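Aminopeptidase (PDB 4EFD) probably removes amino acids one at a time from the N-termini of peptides, as a metal-dependent M17 (leucyl) aminopeptidase that assembles as a hexamer. Local coordinates at residues Gln18-Tyr23 with Thr227-Gly232; Val243-Asp248 with Ala267-Thr272; Lys284-Gly289 with Gln335-Leu340. All coordinates share one frame; numbering follows the deposited sequence.

Interaction 1. Residues Gln18-Tyr23 with Thr227-Gly232; sequences QSCVEY and TEIAQG
Val21 and Cys20 meet Ile229 and Gly232 where two helices pack together. The C-terminal end of helix 7-21 rests on helix 223-237, which belongs to the catalytic part of this M17 aminopeptidase. No hydrogen bond crosses between the two segments, and the contact is apolar. From CB, Ile229 branches into CG2 and CG1. CG2 lies 4.2 Å from Val21 CG2, methyl against methyl. CG1 leaves on the side of the backbone N (chi1 -70°) and passes Cys20 CB. With CD1 roughly anti to CA (chi2 164°) the chain stays extended, and CD1 ends 3.5 Å from Cys20 CB and 3.7 Å from Cys20 SG. The isoleucine tip thus lies against the whole cysteine side chain. Leu213, Leu221 and Val17 also touch Ile229 and help to bury it. Val21 reaches across with both methyls. The absence of a side chain at Gly232 lets the valine sit close to the second helix. Cys20 O accepts a hydrogen bond from the Tyr233 hydroxyl, a polar tie beside the apolar patch. Val21 CG1 lies 4.1 Å from Gly232 C, while Val21 CG2 sits 3.7 Å from Ile229 CA.

Interaction 2. Residues Val243-Asp248 with Ala267-Thr272; sequences VICGDD and APRLVT
An antiparallel strand pair forms one border of the mixed sheet in the catalytic domain. Strand 240-245 is an outermost strand of this sheet within the chain; its residues 243-245 run antiparallel to 269-272, at 173°. Ile244 and Leu270 make the hydrogen-bonded pair. Leu270 N donates to Ile244 O at 2.7 Å, and Ile244 N returns a bond to Leu270 O at 3.1 Å. Their side chains share one face, where Leu249 and Tyr254 pack on both. Val243 and Val271 project together from the other face, side by side, with Val243 CG2 4.2 Å from Val271 CG1. On that same face Cys245 CB presses on Arg269 CG at 3.3 Å. Cys245 and Arg269, like Val243 and Val271, are a non-hydrogen-bonded pair. The arginine chain then bends at chi2 (149°), and its NH2 comes 4.0 Å from Cys245 SG, oblique to the guanidinium plane. Arg269 NE also makes a weak bond to Ala267 O, in the loop just before its strand. Past the paired strands, Gly246 N donates to Pro268 O at 3.1 Å. The backbone turns there at positive phi (67°), and Gly246 CA meets Ala267 CB at 3.7 Å. The chain then passes into helix 247-252. This is a regular antiparallel beta ladder, here at one margin of the mixed sheet of the M17 catalytic domain.

Interaction 3. Residues Lys284-Gly289 with Gln335-Leu340; sequences KVSLVG and QLSCTL
Leu287 and Leu336 pack together on one face of this strand pair. Their side chains cross at an angle, with Leu287 CD1 4.2 Å from Leu336 CD2. The other branch of Leu336, CD1, fits against Val285 CB at 3.9 Å. Beside them Cys338 is a smaller bump, its CB 4.5 Å from Leu287 CB. Phe519 of helix 512-520 covers Val285, Leu287 and Leu336, while Val320 and Phe324 of helix 315-330 pack on the same face. The strands are parallel neighbours in the central sheet of the alpha/beta catalytic domain, and helix 315-330 lies in the crossover between them. Five backbone hydrogen bonds join them, the first from Val285 N to Gln335 O and the last from Gly289 N to Thr339 O. The opposite face carries a polar patch. Ser337 OG stands between its backbone N and carbonyl carbon (chi1 76°), which brings it 2.7 Å from Ser286 OG in a hydrogen bond. A water sits beside this pair. It donates to Leu287 O at 2.7 Å and also bonds Ser337 OG and Thr339 OG1. On this face, near the start of both strands, Lys284 and Gln335 lie alongside each other, Gln335 NE2 3.3 Å from Lys284 CD.

The three contacts follow in series along the chain, with interaction 1 closing before interaction 2 opens and interaction 3 last. Interactions 2 and 3 share the eight-stranded mixed sheet of the catalytic domain, their centres about 16 Å apart. Strands 269-275 and 334-344 are neighbours in it, and Val271 O probably accepts a hydrogen bond from Leu340 N. Interaction 1 lies about 18 Å from interaction 2, centre to centre. Helix 223-237 leads straight into strand 240-245, and Thr227 packs on Arg269 and Val271. Interactions 1 and 3 do not touch. Helix 7-21 is thus tied to the sheet through helix 223-237, linking the N-terminal helix to the catalytic domain.

Interaction 1. Residues Gln18-Tyr23 with Thr227-Gly232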
ATOM      1  N   GLN A  18      29.623 -31.639  -9.337  1.00 44.78           N
ATOM      2  CA  GLN A  18      30.310 -32.805  -8.778  1.00 44.88           C
ATOM      3  C   GLN A  18      29.953 -33.040  -7.310  1.00 44.82           C
ATOM      4  O   GLN A  18      29.774 -34.184  -6.894  1.00 44.85           O
ATOM      5  CB  GLN A  18      31.828 -32.655  -8.936  1.00 44.95           C
ATOM      6  CG  GLN A  18      32.629 -33.864  -8.460  1.00 45.32           C
ATOM      7  CD  GLN A  18      34.049 -33.900  -9.012  1.00 45.65           C
ATOM      8  OE1 GLN A  18      34.563 -32.903  -9.523  1.00 45.86           O
ATOM      9  NE2 GLN A  18      34.692 -35.056  -8.900  1.00 45.76           N
ATOM     10  N   SER A  19      29.845 -31.962  -6.536  1.00 44.77           N
ATOM     11  CA  SER A  19      29.483 -32.062  -5.118  1.00 44.76           C
ATOM     12  C   SER A  19      28.082 -32.648  -4.926  1.00 44.79           C
ATOM     13  O   SER A  19      27.838 -33.388  -3.972  1.00 44.72           O
ATOM     14  CB  SER A  19      29.558 -30.692  -4.436  1.00 44.76           C
ATOM     15  OG  SER A  19      28.453 -29.879  -4.791  1.00 44.72           O
ATOM     16  N   CYS A  20      27.170 -32.306  -5.834  1.00 44.79           N
ATOM     17  CA  CYS A  20      25.799 -32.804  -5.780  1.00 44.84           C
ATOM     18  C   CYS A  20      25.709 -34.234  -6.300  1.00 44.79           C
ATOM     19  O   CYS A  20      25.083 -35.085  -5.669  1.00 44.80           O
ATOM     20  CB  CYS A  20      24.867 -31.893  -6.580  1.00 44.85           C
ATOM     21  SG  CYS A  20      24.704 -30.239  -5.878  1.00 45.30           S
ATOM     22  N   VAL A  21      26.337 -34.487  -7.447  1.00 44.79           N
ATOM     23  CA  VAL A  21      26.347 -35.815  -8.068  1.00 44.82           C
ATOM     24  C   VAL A  21      26.982 -36.875  -7.166  1.00 44.88           C
ATOM     25  O   VAL A  21      26.480 -37.998  -7.076  1.00 44.91           O
ATOM     26  CB  VAL A  21      27.090 -35.799  -9.425  1.00 44.87           C
ATOM     27  CG1 VAL A  21      27.282 -37.214  -9.964  1.00 44.73           C
ATOM     28  CG2 VAL A  21      26.335 -34.947 -10.431  1.00 44.87           C
ATOM     29  N   GLU A  22      28.072 -36.509  -6.495  1.00 44.92           N
ATOM     30  CA  GLU A  22      28.813 -37.437  -5.633  1.00 44.99           C
ATOM     31  C   GLU A  22      28.529 -37.223  -4.142  1.00 44.82           C
ATOM     32  O   GLU A  22      29.373 -37.543  -3.300  1.00 44.77           O
ATOM     33  CB  GLU A  22      30.320 -37.300  -5.888  1.00 45.05           C
ATOM     34  CG  GLU A  22      30.744 -37.533  -7.334  1.00 45.58           C
ATOM     35  CD  GLU A  22      32.248 -37.395  -7.546  1.00 46.58           C
ATOM     36  OE1 GLU A  22      32.975 -37.090  -6.575  1.00 47.18           O
ATOM     37  OE2 GLU A  22      32.706 -37.591  -8.693  1.00 47.29           O
ATOM     38  N   TYR A  23      27.349 -36.699  -3.808  1.00 44.66           N
ATOM     39  CA  TYR A  23      27.013 -36.437  -2.406  1.00 44.48           C
ATOM     40  C   TYR A  23      26.791 -37.733  -1.630  1.00 44.69           C
ATOM     41  O   TYR A  23      26.210 -38.689  -2.150  1.00 44.62           O
ATOM     42  CB  TYR A  23      25.772 -35.547  -2.272  1.00 44.32           C
ATOM     43  CG  TYR A  23      25.391 -35.312  -0.825  1.00 43.56           C
ATOM     44  CD1 TYR A  23      26.108 -34.419  -0.035  1.00 42.91           C
ATOM     45  CD2 TYR A  23      24.341 -36.011  -0.236  1.00 42.81           C
ATOM     46  CE1 TYR A  23      25.778 -34.213   1.298  1.00 42.55           C
ATOM     47  CE2 TYR A  23      24.004 -35.812   1.098  1.00 42.44           C
ATOM     48  CZ  TYR A  23      24.726 -34.913   1.859  1.00 42.31           C
ATOM     49  OH  TYR A  23      24.399 -34.710   3.179  1.00 41.99           O
ATOM     50  N   THR A 227      20.363 -30.014 -14.733  1.00 43.71           N
ATOM     51  CA  THR A 227      20.388 -30.990 -15.818  1.00 44.17           C
ATOM     52  C   THR A 227      21.668 -31.824 -15.786  1.00 44.58           C
ATOM     53  O   THR A 227      21.620 -33.047 -15.924  1.00 44.62           O
ATOM     54  CB  THR A 227      20.263 -30.301 -17.186  1.00 44.19           C
ATOM     55  OG1 THR A 227      19.058 -29.527 -17.220  1.00 44.30           O
ATOM     56  CG2 THR A 227      20.240 -31.331 -18.311  1.00 44.21           C
ATOM     57  N   GLU A 228      22.806 -31.159 -15.599  1.00 45.03           N
ATOM     58  CA  GLU A 228      24.097 -31.845 -15.500  1.00 45.42           C
ATOM     59  C   GLU A 228      24.168 -32.770 -14.284  1.00 45.58           C
ATOM     60  O   GLU A 228      24.796 -33.827 -14.345  1.00 45.55           O
ATOM     61  CB  GLU A 228      25.249 -30.835 -15.478  1.00 45.53           C
ATOM     62  CG  GLU A 228      25.649 -30.349 -16.868  1.00 46.11           C
ATOM     63  CD  GLU A 228      26.532 -29.110 -16.849  1.00 47.06           C
ATOM     64  OE1 GLU A 228      26.969 -28.688 -15.756  1.00 47.82           O
ATOM     65  OE2 GLU A 228      26.790 -28.555 -17.938  1.00 47.73           O
ATOM     66  N   ILE A 229      23.525 -32.372 -13.188  1.00 45.82           N
ATOM     67  CA  ILE A 229      23.420 -33.228 -12.004  1.00 46.02           C
ATOM     68  C   ILE A 229      22.526 -34.434 -12.293  1.00 46.28           C
ATOM     69  O   ILE A 229      22.828 -35.551 -11.873  1.00 46.32           O
ATOM     70  CB  ILE A 229      22.875 -32.455 -10.783  1.00 45.98           C
ATOM     71  CG1 ILE A 229      23.920 -31.460 -10.279  1.00 46.01           C
ATOM     72  CG2 ILE A 229      22.508 -33.411  -9.655  1.00 45.88           C
ATOM     73  CD1 ILE A 229      23.356 -30.408  -9.352  1.00 46.22           C
ATOM     74  N   ALA A 230      21.433 -34.203 -13.016  1.00 46.63           N
ATOM     75  CA  ALA A 230      20.531 -35.281 -13.422  1.00 46.83           C
ATOM     76  C   ALA A 230      21.246 -36.270 -14.340  1.00 47.04           C
ATOM     77  O   ALA A 230      21.169 -37.480 -14.135  1.00 47.07           O
ATOM     78  CB  ALA A 230      19.301 -34.712 -14.116  1.00 46.79           C
ATOM     79  N   GLN A 231      21.943 -35.742 -15.342  1.00 47.35           N
ATOM     80  CA  GLN A 231      22.707 -36.563 -16.283  1.00 47.64           C
ATOM     81  C   GLN A 231      23.831 -37.344 -15.595  1.00 47.85           C
ATOM     82  O   GLN A 231      24.181 -38.443 -16.025  1.00 47.92           O
ATOM     83  CB  GLN A 231      23.288 -35.693 -17.403  1.00 47.70           C
ATOM     84  CG  GLN A 231      22.243 -35.159 -18.379  1.00 47.91           C
ATOM     85  CD  GLN A 231      22.796 -34.104 -19.323  1.00 48.52           C
ATOM     86  OE1 GLN A 231      23.562 -33.228 -18.918  1.00 49.10           O
ATOM     87  NE2 GLN A 231      22.398 -34.176 -20.590  1.00 48.64           N
ATOM     88  N   GLY A 232      24.389 -36.772 -14.530  1.00 48.10           N
ATOM     89  CA  GLY A 232      25.448 -37.422 -13.763  1.00 48.23           C
ATOM     90  C   GLY A 232      24.968 -38.669 -13.048  1.00 48.40           C
ATOM     91  O   GLY A 232      25.623 -39.711 -13.100  1.00 48.49           O
TER

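Interaction 2. Residues Val243-Asp248 with Ala267-Thr272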
ATOM      1  N   VAL A 243      16.297 -34.972 -22.811  1.00 51.85           N
ATOM      2  CA  VAL A 243      16.457 -33.534 -22.584  1.00 51.86           C
ATOM      3  C   VAL A 243      16.029 -32.718 -23.804  1.00 51.92           C
ATOM      4  O   VAL A 243      16.741 -32.665 -24.811  1.00 51.92           O
ATOM      5  CB  VAL A 243      17.920 -33.179 -22.230  1.00 51.83           C
ATOM      6  CG1 VAL A 243      18.085 -31.670 -22.083  1.00 51.84           C
ATOM      7  CG2 VAL A 243      18.350 -33.888 -20.956  1.00 51.72           C
ATOM      8  N   ILE A 244      14.861 -32.087 -23.698  1.00 52.01           N
ATOM      9  CA  ILE A 244      14.384 -31.135 -24.698  1.00 52.05           C
ATOM     10  C   ILE A 244      14.672 -29.740 -24.160  1.00 52.13           C
ATOM     11  O   ILE A 244      14.210 -29.397 -23.071  1.00 52.10           O
ATOM     12  CB  ILE A 244      12.865 -31.264 -24.949  1.00 52.05           C
ATOM     13  CG1 ILE A 244      12.458 -32.730 -25.128  1.00 52.10           C
ATOM     14  CG2 ILE A 244      12.462 -30.447 -26.168  1.00 51.98           C
ATOM     15  CD1 ILE A 244      10.979 -32.919 -25.403  1.00 52.18           C
ATOM     16  N   CYS A 245      15.433 -28.936 -24.900  1.00 52.26           N
ATOM     17  CA  CYS A 245      15.790 -27.600 -24.418  1.00 52.35           C
ATOM     18  C   CYS A 245      15.918 -26.557 -25.516  1.00 52.29           C
ATOM     19  O   CYS A 245      16.119 -26.882 -26.687  1.00 52.24           O
ATOM     20  CB  CYS A 245      17.092 -27.651 -23.615  1.00 52.42           C
ATOM     21  SG  CYS A 245      18.599 -27.340 -24.559  1.00 52.77           S
ATOM     22  N   GLY A 246      15.810 -25.294 -25.108  1.00 52.29           N
ATOM     23  CA  GLY A 246      15.980 -24.163 -26.009  1.00 52.29           C
ATOM     24  C   GLY A 246      14.873 -24.081 -27.038  1.00 52.29           C
ATOM     25  O   GLY A 246      13.699 -24.244 -26.709  1.00 52.27           O
ATOM     26  N   ASP A 247      15.257 -23.849 -28.290  1.00 52.37           N
ATOM     27  CA  ASP A 247      14.296 -23.692 -29.381  1.00 52.50           C
ATOM     28  C   ASP A 247      13.615 -25.003 -29.780  1.00 52.55           C
ATOM     29  O   ASP A 247      12.607 -24.980 -30.487  1.00 52.65           O
ATOM     30  CB  ASP A 247      14.977 -23.058 -30.601  1.00 52.52           C
ATOM     31  CG  ASP A 247      15.485 -21.650 -30.321  1.00 52.67           C
ATOM     32  OD1 ASP A 247      15.521 -21.247 -29.138  1.00 52.74           O
ATOM     33  OD2 ASP A 247      15.850 -20.943 -31.286  1.00 52.95           O
ATOM     34  N   ASP A 248      14.157 -26.136 -29.332  1.00 52.60           N
ATOM     35  CA  ASP A 248      13.531 -27.442 -29.565  1.00 52.64           C
ATOM     36  C   ASP A 248      12.172 -27.537 -28.870  1.00 52.51           C
ATOM     37  O   ASP A 248      11.220 -28.067 -29.443  1.00 52.42           O
ATOM     38  CB  ASP A 248      14.439 -28.583 -29.086  1.00 52.73           C
ATOM     39  CG  ASP A 248      15.741 -28.668 -29.867  1.00 53.16           C
ATOM     40  OD1 ASP A 248      15.717 -28.466 -31.101  1.00 53.64           O
ATOM     41  OD2 ASP A 248      16.791 -28.944 -29.246  1.00 53.71           O
ATOM     42  N   ALA A 267      19.167 -21.682 -21.388  1.00 51.58           N
ATOM     43  CA  ALA A 267      17.904 -22.093 -21.997  1.00 51.45           C
ATOM     44  C   ALA A 267      17.036 -22.922 -21.047  1.00 51.37           C
ATOM     45  O   ALA A 267      17.557 -23.570 -20.138  1.00 51.33           O
ATOM     46  CB  ALA A 267      18.172 -22.875 -23.277  1.00 51.42           C
ATOM     47  N   PRO A 268      15.707 -22.900 -21.256  1.00 51.30           N
ATOM     48  CA  PRO A 268      14.807 -23.738 -20.469  1.00 51.32           C
ATOM     49  C   PRO A 268      14.877 -25.190 -20.931  1.00 51.35           C
ATOM     50  O   PRO A 268      15.053 -25.447 -22.123  1.00 51.36           O
ATOM     51  CB  PRO A 268      13.428 -23.141 -20.756  1.00 51.28           C
ATOM     52  CG  PRO A 268      13.548 -22.547 -22.104  1.00 51.28           C
ATOM     53  CD  PRO A 268      14.981 -22.127 -22.281  1.00 51.26           C
ATOM     54  N   ARG A 269      14.745 -26.123 -19.992  1.00 51.38           N
ATOM     55  CA  ARG A 269      14.936 -27.542 -20.272  1.00 51.47           C
ATOM     56  C   ARG A 269      13.789 -28.378 -19.712  1.00 51.40           C
ATOM     57  O   ARG A 269      13.393 -28.206 -18.558  1.00 51.32           O
ATOM     58  CB  ARG A 269      16.260 -28.020 -19.664  1.00 51.55           C
ATOM     59  CG  ARG A 269      17.500 -27.394 -20.301  1.00 51.94           C
ATOM     60  CD  ARG A 269      18.653 -27.233 -19.327  1.00 52.65           C
ATOM     61  NE  ARG A 269      19.528 -26.122 -19.711  1.00 53.10           N
ATOM     62  CZ  ARG A 269      20.529 -26.193 -20.588  1.00 53.49           C
ATOM     63  NH1 ARG A 269      21.246 -25.106 -20.849  1.00 53.87           N
ATOM     64  NH2 ARG A 269      20.824 -27.333 -21.208  1.00 53.65           N
ATOM     65  N   LEU A 270      13.260 -29.273 -20.540  1.00 51.39           N
ATOM     66  CA  LEU A 270      12.323 -30.294 -20.089  1.00 51.43           C
ATOM     67  C   LEU A 270      13.108 -31.599 -19.959  1.00 51.48           C
ATOM     68  O   LEU A 270      13.431 -32.243 -20.960  1.00 51.45           O
ATOM     69  CB  LEU A 270      11.162 -30.435 -21.080  1.00 51.45           C
ATOM     70  CG  LEU A 270       9.860 -31.012 -20.524  1.00 51.39           C
ATOM     71  CD1 LEU A 270       9.232 -30.051 -19.528  1.00 51.33           C
ATOM     72  CD2 LEU A 270       8.887 -31.319 -21.653  1.00 51.25           C
ATOM     73  N   VAL A 271      13.434 -31.966 -18.723  1.00 51.53           N
ATOM     74  CA  VAL A 271      14.331 -33.086 -18.450  1.00 51.61           C
ATOM     75  C   VAL A 271      13.565 -34.274 -17.876  1.00 51.81           C
ATOM     76  O   VAL A 271      13.170 -34.257 -16.712  1.00 51.72           O
ATOM     77  CB  VAL A 271      15.444 -32.677 -17.458  1.00 51.61           C
ATOM     78  CG1 VAL A 271      16.418 -33.827 -17.238  1.00 51.36           C
ATOM     79  CG2 VAL A 271      16.174 -31.439 -17.960  1.00 51.39           C
ATOM     80  N   THR A 272      13.372 -35.306 -18.697  1.00 52.10           N
ATOM     81  CA  THR A 272      12.645 -36.506 -18.283  1.00 52.34           C
ATOM     82  C   THR A 272      13.599 -37.667 -17.990  1.00 52.58           C
ATOM     83  O   THR A 272      14.418 -38.033 -18.832  1.00 52.55           O
ATOM     84  CB  THR A 272      11.630 -36.947 -19.358  1.00 52.33           C
ATOM     85  OG1 THR A 272      10.726 -35.870 -19.637  1.00 52.20           O
ATOM     86  CG2 THR A 272      10.833 -38.157 -18.884  1.00 52.23           C
TER

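Interaction 3. Residues Lys284-Gly289 with Gln335-Leu340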
ATOM      1  N   LYS A 284       2.516 -47.856 -12.373  1.00 54.60           N
ATOM      2  CA  LYS A 284       3.241 -46.994 -13.307  1.00 54.18           C
ATOM      3  C   LYS A 284       2.981 -45.528 -12.953  1.00 53.73           C
ATOM      4  O   LYS A 284       1.913 -44.991 -13.252  1.00 53.64           O
ATOM      5  CB  LYS A 284       2.817 -47.288 -14.748  1.00 54.21           C
ATOM      6  CG  LYS A 284       3.091 -48.721 -15.191  1.00 54.29           C
ATOM      7  CD  LYS A 284       2.819 -48.931 -16.679  1.00 54.47           C
ATOM      8  CE  LYS A 284       1.327 -48.991 -16.982  1.00 54.67           C
ATOM      9  NZ  LYS A 284       1.053 -49.337 -18.408  1.00 54.66           N
ATOM     10  N   VAL A 285       3.959 -44.888 -12.310  1.00 53.17           N
ATOM     11  CA  VAL A 285       3.802 -43.522 -11.805  1.00 52.69           C
ATOM     12  C   VAL A 285       4.678 -42.524 -12.559  1.00 52.28           C
ATOM     13  O   VAL A 285       5.847 -42.797 -12.828  1.00 52.21           O
ATOM     14  CB  VAL A 285       4.153 -43.441 -10.308  1.00 52.69           C
ATOM     15  CG1 VAL A 285       3.921 -42.032  -9.778  1.00 52.68           C
ATOM     16  CG2 VAL A 285       3.341 -44.457  -9.515  1.00 52.59           C
ATOM     17  N   SER A 286       4.103 -41.367 -12.890  1.00 51.78           N
ATOM     18  CA  SER A 286       4.840 -40.270 -13.517  1.00 51.34           C
ATOM     19  C   SER A 286       4.948 -39.093 -12.554  1.00 50.92           C
ATOM     20  O   SER A 286       3.944 -38.639 -12.010  1.00 50.88           O
ATOM     21  CB  SER A 286       4.149 -39.819 -14.806  1.00 51.35           C
ATOM     22  OG  SER A 286       4.462 -40.683 -15.884  1.00 51.40           O
ATOM     23  N   LEU A 287       6.169 -38.604 -12.352  1.00 50.46           N
ATOM     24  CA  LEU A 287       6.417 -37.476 -11.456  1.00 50.06           C
ATOM     25  C   LEU A 287       6.765 -36.221 -12.255  1.00 49.71           C
ATOM     26  O   LEU A 287       7.556 -36.281 -13.195  1.00 49.54           O
ATOM     27  CB  LEU A 287       7.554 -37.805 -10.488  1.00 50.05           C
ATOM     28  CG  LEU A 287       7.403 -39.064  -9.633  1.00 49.96           C
ATOM     29  CD1 LEU A 287       8.686 -39.329  -8.861  1.00 49.92           C
ATOM     30  CD2 LEU A 287       6.228 -38.937  -8.682  1.00 49.65           C
ATOM     31  N   VAL A 288       6.162 -35.093 -11.882  1.00 49.40           N
ATOM     32  CA  VAL A 288       6.445 -33.800 -12.513  1.00 49.16           C
ATOM     33  C   VAL A 288       6.830 -32.784 -11.439  1.00 48.99           C
ATOM     34  O   VAL A 288       6.209 -32.733 -10.378  1.00 48.90           O
ATOM     35  CB  VAL A 288       5.232 -33.277 -13.309  1.00 49.14           C
ATOM     36  CG1 VAL A 288       5.596 -32.011 -14.068  1.00 49.02           C
ATOM     37  CG2 VAL A 288       4.731 -34.341 -14.270  1.00 49.11           C
ATOM     38  N   GLY A 289       7.853 -31.977 -11.714  1.00 48.88           N
ATOM     39  CA  GLY A 289       8.406 -31.062 -10.713  1.00 48.80           C
ATOM     40  C   GLY A 289       8.705 -29.672 -11.241  1.00 48.77           C
ATOM     41  O   GLY A 289       9.300 -29.519 -12.308  1.00 48.69           O
ATOM     42  N   GLN A 335       7.392 -48.676 -12.023  1.00 51.22           N
ATOM     43  CA  GLN A 335       7.869 -48.070 -13.260  1.00 51.05           C
ATOM     44  C   GLN A 335       7.687 -46.564 -13.128  1.00 50.86           C
ATOM     45  O   GLN A 335       6.563 -46.075 -13.004  1.00 50.85           O
ATOM     46  CB  GLN A 335       7.112 -48.602 -14.476  1.00 51.06           C
ATOM     47  CG  GLN A 335       7.724 -48.175 -15.808  1.00 51.22           C
ATOM     48  CD  GLN A 335       7.004 -48.753 -17.017  1.00 51.85           C
ATOM     49  OE1 GLN A 335       7.298 -48.387 -18.157  1.00 52.23           O
ATOM     50  NE2 GLN A 335       6.059 -49.658 -16.775  1.00 52.04           N
ATOM     51  N   LEU A 336       8.801 -45.839 -13.154  1.00 50.58           N
ATOM     52  CA  LEU A 336       8.825 -44.443 -12.743  1.00 50.33           C
ATOM     53  C   LEU A 336       9.358 -43.543 -13.851  1.00 50.12           C
ATOM     54  O   LEU A 336      10.354 -43.867 -14.498  1.00 50.04           O
ATOM     55  CB  LEU A 336       9.704 -44.303 -11.497  1.00 50.32           C
ATOM     56  CG  LEU A 336       9.286 -43.273 -10.453  1.00 50.32           C
ATOM     57  CD1 LEU A 336       7.969 -43.671  -9.807  1.00 50.18           C
ATOM     58  CD2 LEU A 336      10.373 -43.132  -9.403  1.00 50.39           C
ATOM     59  N   SER A 337       8.675 -42.424 -14.074  1.00 49.92           N
ATOM     60  CA  SER A 337       9.208 -41.339 -14.890  1.00 49.72           C
ATOM     61  C   SER A 337       9.309 -40.097 -14.013  1.00 49.49           C
ATOM     62  O   SER A 337       8.597 -39.976 -13.014  1.00 49.51           O
ATOM     63  CB  SER A 337       8.329 -41.076 -16.116  1.00 49.72           C
ATOM     64  OG  SER A 337       7.151 -40.372 -15.776  1.00 49.92           O
ATOM     65  N   CYS A 338      10.205 -39.187 -14.378  1.00 49.24           N
ATOM     66  CA  CYS A 338      10.435 -37.977 -13.595  1.00 49.01           C
ATOM     67  C   CYS A 338      10.822 -36.812 -14.498  1.00 48.86           C
ATOM     68  O   CYS A 338      11.972 -36.704 -14.927  1.00 48.77           O
ATOM     69  CB  CYS A 338      11.522 -38.226 -12.550  1.00 49.01           C
ATOM     70  SG  CYS A 338      11.912 -36.788 -11.541  1.00 48.91           S
ATOM     71  N   THR A 339       9.848 -35.948 -14.786  1.00 48.68           N
ATOM     72  CA  THR A 339      10.056 -34.789 -15.650  1.00 48.61           C
ATOM     73  C   THR A 339      10.337 -33.538 -14.819  1.00 48.47           C
ATOM     74  O   THR A 339       9.489 -33.098 -14.041  1.00 48.43           O
ATOM     75  CB  THR A 339       8.830 -34.538 -16.548  1.00 48.62           C
ATOM     76  OG1 THR A 339       8.564 -35.708 -17.335  1.00 48.76           O
ATOM     77  CG2 THR A 339       9.070 -33.354 -17.473  1.00 48.61           C
ATOM     78  N   LEU A 340      11.532 -32.977 -14.982  1.00 48.29           N
ATOM     79  CA  LEU A 340      11.910 -31.740 -14.306  1.00 48.17           C
ATOM     80  C   LEU A 340      11.647 -30.559 -15.233  1.00 48.09           C
ATOM     81  O   LEU A 340      12.251 -30.457 -16.302  1.00 47.90           O
ATOM     82  CB  LEU A 340      13.388 -31.769 -13.907  1.00 48.14           C
ATOM     83  CG  LEU A 340      13.855 -32.965 -13.076  1.00 47.99           C
ATOM     84  CD1 LEU A 340      15.358 -32.904 -12.868  1.00 48.00           C
ATOM     85  CD2 LEU A 340      13.131 -33.014 -11.743  1.00 48.02           C
TER
HETATM   86  O   HOH W   1       7.177 -37.693 -15.445  1.00 35.04           O